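Local coordinates for GRAM domain-containing protein 1A (Mus musculus, PDB 6GQF) that carries cholesterol without vesicles from the plasma membrane to the endoplasmic reticulum, binding the sterol in its VASt (ASTER) domain, at the 25-hydroxycholesterol site. Residues are numbered along the deposited sequence; one frame, centred on the assembly and turned at random.

The 25-hydroxycholesterol site. Residues 74, 96, 98, 100, 102, 104, 113, 133, 135, 138-139, 144, 146, 148, 185-186, 189-190, 193. With HC3 (25-hydroxycholesterol), chain B.
Extended strands 90-99, 108-119, 127-136 and 144-156 and the long helix 176-202 of the VASt domain enclose 25-hydroxycholesterol lengthwise, the loop residues Ile100, Asn102 and Leu104, with Ile138 and Pro139, gathering around its side-chain end. The pocket illustrates how a StAR-related fold can hold a sterol largely through burial and apolar packing: of the ligand's 637 Å² of surface, the protein hides 609 Å².

At the A-ring end, Tyr193 swings out with CG anti to the backbone N (chi1 174°) and lays one ring face against C2 of the sterol, offset toward the rim, while its CB and CG pack on the angular methyl C19. Tyr96, with CG in the crowded position between backbone N and carbonyl carbon (chi1 38°), brings its hydroxyl tip to C2 and C3. Tyr96 OH donates to Glu113 OE1 at 2.7 Å, approaching from above the carboxylate plane, and the extended Glu113 chain probably helps to hold the phenol in place. A phenylalanine here would lose the hydrogen bond to Glu113 and the hydroxyl's contacts with C2 and C3, and would probably leave the ring less firmly placed beside the A ring.

Midway along the rings, Ile98 sends its CD1 tip to within 3.4 Å of HC3 C12, while Thr135 CG2 lies 3.7 Å from HC3 C14. Thr146 OG1 and His148 NE2, hydrogen-bonded to each other at 2.9 Å, border the B ring near C6 and C7. Phe144 turns its edge, in plane, toward C16.

At the far end, HC3 O2, the 25-hydroxyl, is a weak donor 3.2 Å from Asn102 OD1 and 3.5 Å from Asn185 OD1, its one hydrogen at best shared or alternating between them. The site thus shields a hydrophobic sterol from water, as a cholesterol carrier between membranes requires.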
# COMPACT_ATOMS: atom_id res chain seq x y z
N PHE A 74 1.09 11.68 7.43
CA PHE A 74 1.47 11.91 6.04
C PHE A 74 0.98 13.28 5.59
O PHE A 74 -0.19 13.62 5.77
CB PHE A 74 0.91 10.83 5.12
CG PHE A 74 1.52 9.47 5.33
CD1 PHE A 74 2.56 9.28 6.23
CD2 PHE A 74 1.05 8.38 4.63
CE1 PHE A 74 3.11 8.03 6.42
CE2 PHE A 74 1.60 7.13 4.81
CZ PHE A 74 2.63 6.95 5.70
N TYR A 96 2.68 11.65 -1.50
CA TYR A 96 2.63 12.18 -0.15
C TYR A 96 4.00 12.13 0.48
O TYR A 96 4.85 11.33 0.10
CB TYR A 96 1.62 11.40 0.70
CG TYR A 96 1.61 9.92 0.44
CD1 TYR A 96 2.66 9.11 0.84
CD2 TYR A 96 0.54 9.32 -0.21
CE1 TYR A 96 2.65 7.75 0.59
CE2 TYR A 96 0.52 7.97 -0.46
CZ TYR A 96 1.57 7.19 -0.06
OH TYR A 96 1.55 5.84 -0.31
N ILE A 98 6.28 11.51 3.84
CA ILE A 98 6.23 10.65 5.01
C ILE A 98 7.35 10.99 5.98
O ILE A 98 8.36 11.57 5.58
CB ILE A 98 6.33 9.15 4.64
CG1 ILE A 98 7.71 8.83 4.05
CG2 ILE A 98 5.20 8.77 3.67
CD1 ILE A 98 7.92 7.37 3.73
N ILE A 100 10.48 9.74 8.45
CA ILE A 100 11.45 8.66 8.59
C ILE A 100 11.96 8.65 10.03
O ILE A 100 12.40 9.68 10.55
CB ILE A 100 12.63 8.80 7.60
CG1 ILE A 100 12.25 8.26 6.22
CG2 ILE A 100 13.87 8.02 8.07
CD1 ILE A 100 11.24 9.09 5.48
N ASN A 102 13.94 5.69 11.37
CA ASN A 102 15.23 4.99 11.43
C ASN A 102 16.39 5.98 11.28
O ASN A 102 16.49 6.68 10.28
CB ASN A 102 15.32 3.89 10.35
CG ASN A 102 14.63 4.26 9.04
OD1 ASN A 102 15.22 4.91 8.17
ND2 ASN A 102 13.38 3.82 8.87
N LEU A 104 18.81 7.24 10.02
CA LEU A 104 19.58 7.10 8.79
C LEU A 104 19.16 8.17 7.80
O LEU A 104 18.09 8.11 7.20
CB LEU A 104 19.38 5.70 8.18
CG LEU A 104 20.54 5.19 7.33
CD1 LEU A 104 21.73 4.80 8.19
CD2 LEU A 104 20.08 4.01 6.50
N GLU A 113 3.12 6.95 -5.67
CA GLU A 113 2.51 5.63 -5.75
C GLU A 113 1.60 5.52 -6.96
O GLU A 113 0.93 6.48 -7.33
CB GLU A 113 1.72 5.33 -4.47
CG GLU A 113 1.10 3.94 -4.41
CD GLU A 113 0.33 3.68 -3.14
OE1 GLU A 113 0.19 4.62 -2.32
OE2 GLU A 113 -0.15 2.54 -2.94
N VAL A 133 5.14 1.48 -5.31
CA VAL A 133 5.49 2.55 -4.39
C VAL A 133 6.96 2.90 -4.55
O VAL A 133 7.84 2.09 -4.30
CB VAL A 133 5.22 2.15 -2.92
CG1 VAL A 133 5.70 3.24 -1.96
CG2 VAL A 133 3.74 1.89 -2.72
N THR A 135 9.69 5.47 -3.17
CA THR A 135 10.07 6.41 -2.13
C THR A 135 11.31 7.18 -2.59
O THR A 135 12.33 6.58 -2.92
CB THR A 135 10.37 5.69 -0.81
OG1 THR A 135 11.54 4.89 -0.95
CG2 THR A 135 9.20 4.80 -0.42
N ILE A 138 15.34 9.28 -0.01
CA ILE A 138 15.97 8.43 0.99
C ILE A 138 17.32 7.94 0.49
O ILE A 138 17.62 8.04 -0.70
CB ILE A 138 15.09 7.21 1.35
CG1 ILE A 138 14.86 6.33 0.11
CG2 ILE A 138 13.78 7.68 1.93
CD1 ILE A 138 14.23 5.00 0.42
N PRO A 139 18.15 7.41 1.41
CA PRO A 139 19.36 6.68 1.02
C PRO A 139 19.06 5.41 0.22
O PRO A 139 18.14 4.67 0.57
CB PRO A 139 20.00 6.32 2.36
CG PRO A 139 19.45 7.31 3.32
CD PRO A 139 18.07 7.61 2.86
N PHE A 144 16.24 0.21 -5.08
CA PHE A 144 15.04 -0.59 -4.90
C PHE A 144 13.76 0.21 -4.93
O PHE A 144 13.77 1.43 -4.82
CB PHE A 144 15.12 -1.34 -3.56
CG PHE A 144 14.82 -0.48 -2.36
CD1 PHE A 144 15.75 0.45 -1.90
CD2 PHE A 144 13.61 -0.58 -1.69
CE1 PHE A 144 15.48 1.25 -0.80
CE2 PHE A 144 13.34 0.22 -0.59
CZ PHE A 144 14.27 1.13 -0.14
N THR A 146 9.21 -0.94 -4.05
CA THR A 146 8.39 -2.01 -3.48
C THR A 146 7.06 -2.16 -4.21
O THR A 146 6.53 -1.19 -4.76
CB THR A 146 8.11 -1.78 -1.97
OG1 THR A 146 7.30 -0.61 -1.78
CG2 THR A 146 9.41 -1.64 -1.20
N HIS A 148 3.01 -4.05 -3.95
CA HIS A 148 1.98 -4.51 -3.03
C HIS A 148 0.70 -4.87 -3.79
O HIS A 148 0.32 -4.20 -4.74
CB HIS A 148 1.68 -3.43 -1.98
CG HIS A 148 2.92 -2.86 -1.36
ND1 HIS A 148 3.36 -3.23 -0.11
CD2 HIS A 148 3.82 -1.97 -1.83
CE1 HIS A 148 4.48 -2.58 0.16
NE2 HIS A 148 4.78 -1.81 -0.87
N ASN A 185 14.79 -2.24 7.47
CA ASN A 185 14.04 -0.99 7.62
C ASN A 185 12.75 -0.95 6.80
O ASN A 185 11.75 -0.40 7.25
CB ASN A 185 14.91 0.21 7.23
CG ASN A 185 16.20 0.29 8.01
OD1 ASN A 185 17.26 0.54 7.45
ND2 ASN A 185 16.12 0.09 9.32
N SER A 186 12.79 -1.53 5.60
CA SER A 186 11.62 -1.56 4.73
C SER A 186 10.49 -2.40 5.34
O SER A 186 9.36 -1.93 5.46
CB SER A 186 11.98 -2.12 3.35
OG SER A 186 12.84 -1.24 2.64
N GLY A 189 8.82 -0.79 8.37
CA GLY A 189 7.92 0.29 7.98
C GLY A 189 6.70 -0.19 7.21
O GLY A 189 5.65 0.46 7.22
N ILE A 190 6.84 -1.33 6.53
CA ILE A 190 5.74 -1.91 5.77
C ILE A 190 4.75 -2.60 6.70
O ILE A 190 3.53 -2.44 6.56
CB ILE A 190 6.25 -2.92 4.70
CG1 ILE A 190 6.88 -2.17 3.53
CG2 ILE A 190 5.11 -3.80 4.16
CD1 ILE A 190 7.68 -3.04 2.58
N TYR A 193 2.90 -0.13 8.93
CA TYR A 193 1.88 0.60 8.19
C TYR A 193 0.61 -0.23 8.04
O TYR A 193 -0.48 0.22 8.40
CB TYR A 193 2.40 1.01 6.81
CG TYR A 193 1.33 1.63 5.94
CD1 TYR A 193 1.06 2.99 6.00
CD2 TYR A 193 0.56 0.85 5.08
CE1 TYR A 193 0.07 3.56 5.23
CE2 TYR A 193 -0.43 1.42 4.30
CZ TYR A 193 -0.67 2.77 4.38
OH TYR A 193 -1.66 3.34 3.60
C18 HC3 B . 9.03 1.99 4.57
C13 HC3 B . 9.24 2.86 3.33
C12 HC3 B . 8.51 4.05 3.59
C11 HC3 B . 6.89 3.83 3.65
C9 HC3 B . 6.35 3.12 2.41
C10 HC3 B . 4.74 2.90 2.46
C19 HC3 B . 4.37 2.43 3.85
C1 HC3 B . 4.03 4.24 2.24
C2 HC3 B . 2.53 4.10 2.20
C3 HC3 B . 2.07 3.10 1.19
O1 HC3 B . 0.65 2.92 1.29
C4 HC3 B . 2.74 1.74 1.37
C5 HC3 B . 4.25 1.90 1.48
C6 HC3 B . 5.24 0.65 1.06
C7 HC3 B . 6.68 0.97 0.91
C8 HC3 B . 7.13 1.82 2.21
C14 HC3 B . 8.61 2.11 2.12
C15 HC3 B . 9.62 0.90 1.79
C16 HC3 B . 11.14 1.51 2.33
C17 HC3 B . 10.86 2.88 2.99
C20 HC3 B . 11.67 3.21 4.15
C21 HC3 B . 11.87 4.75 4.15
C22 HC3 B . 13.05 2.48 4.30
C23 HC3 B . 14.28 3.34 4.14
C24 HC3 B . 15.43 2.37 4.04
C25 HC3 B . 16.73 3.07 4.34
C26 HC3 B . 17.84 2.09 4.09
C27 HC3 B . 16.89 4.27 3.42
O2 HC3 B . 16.75 3.48 5.69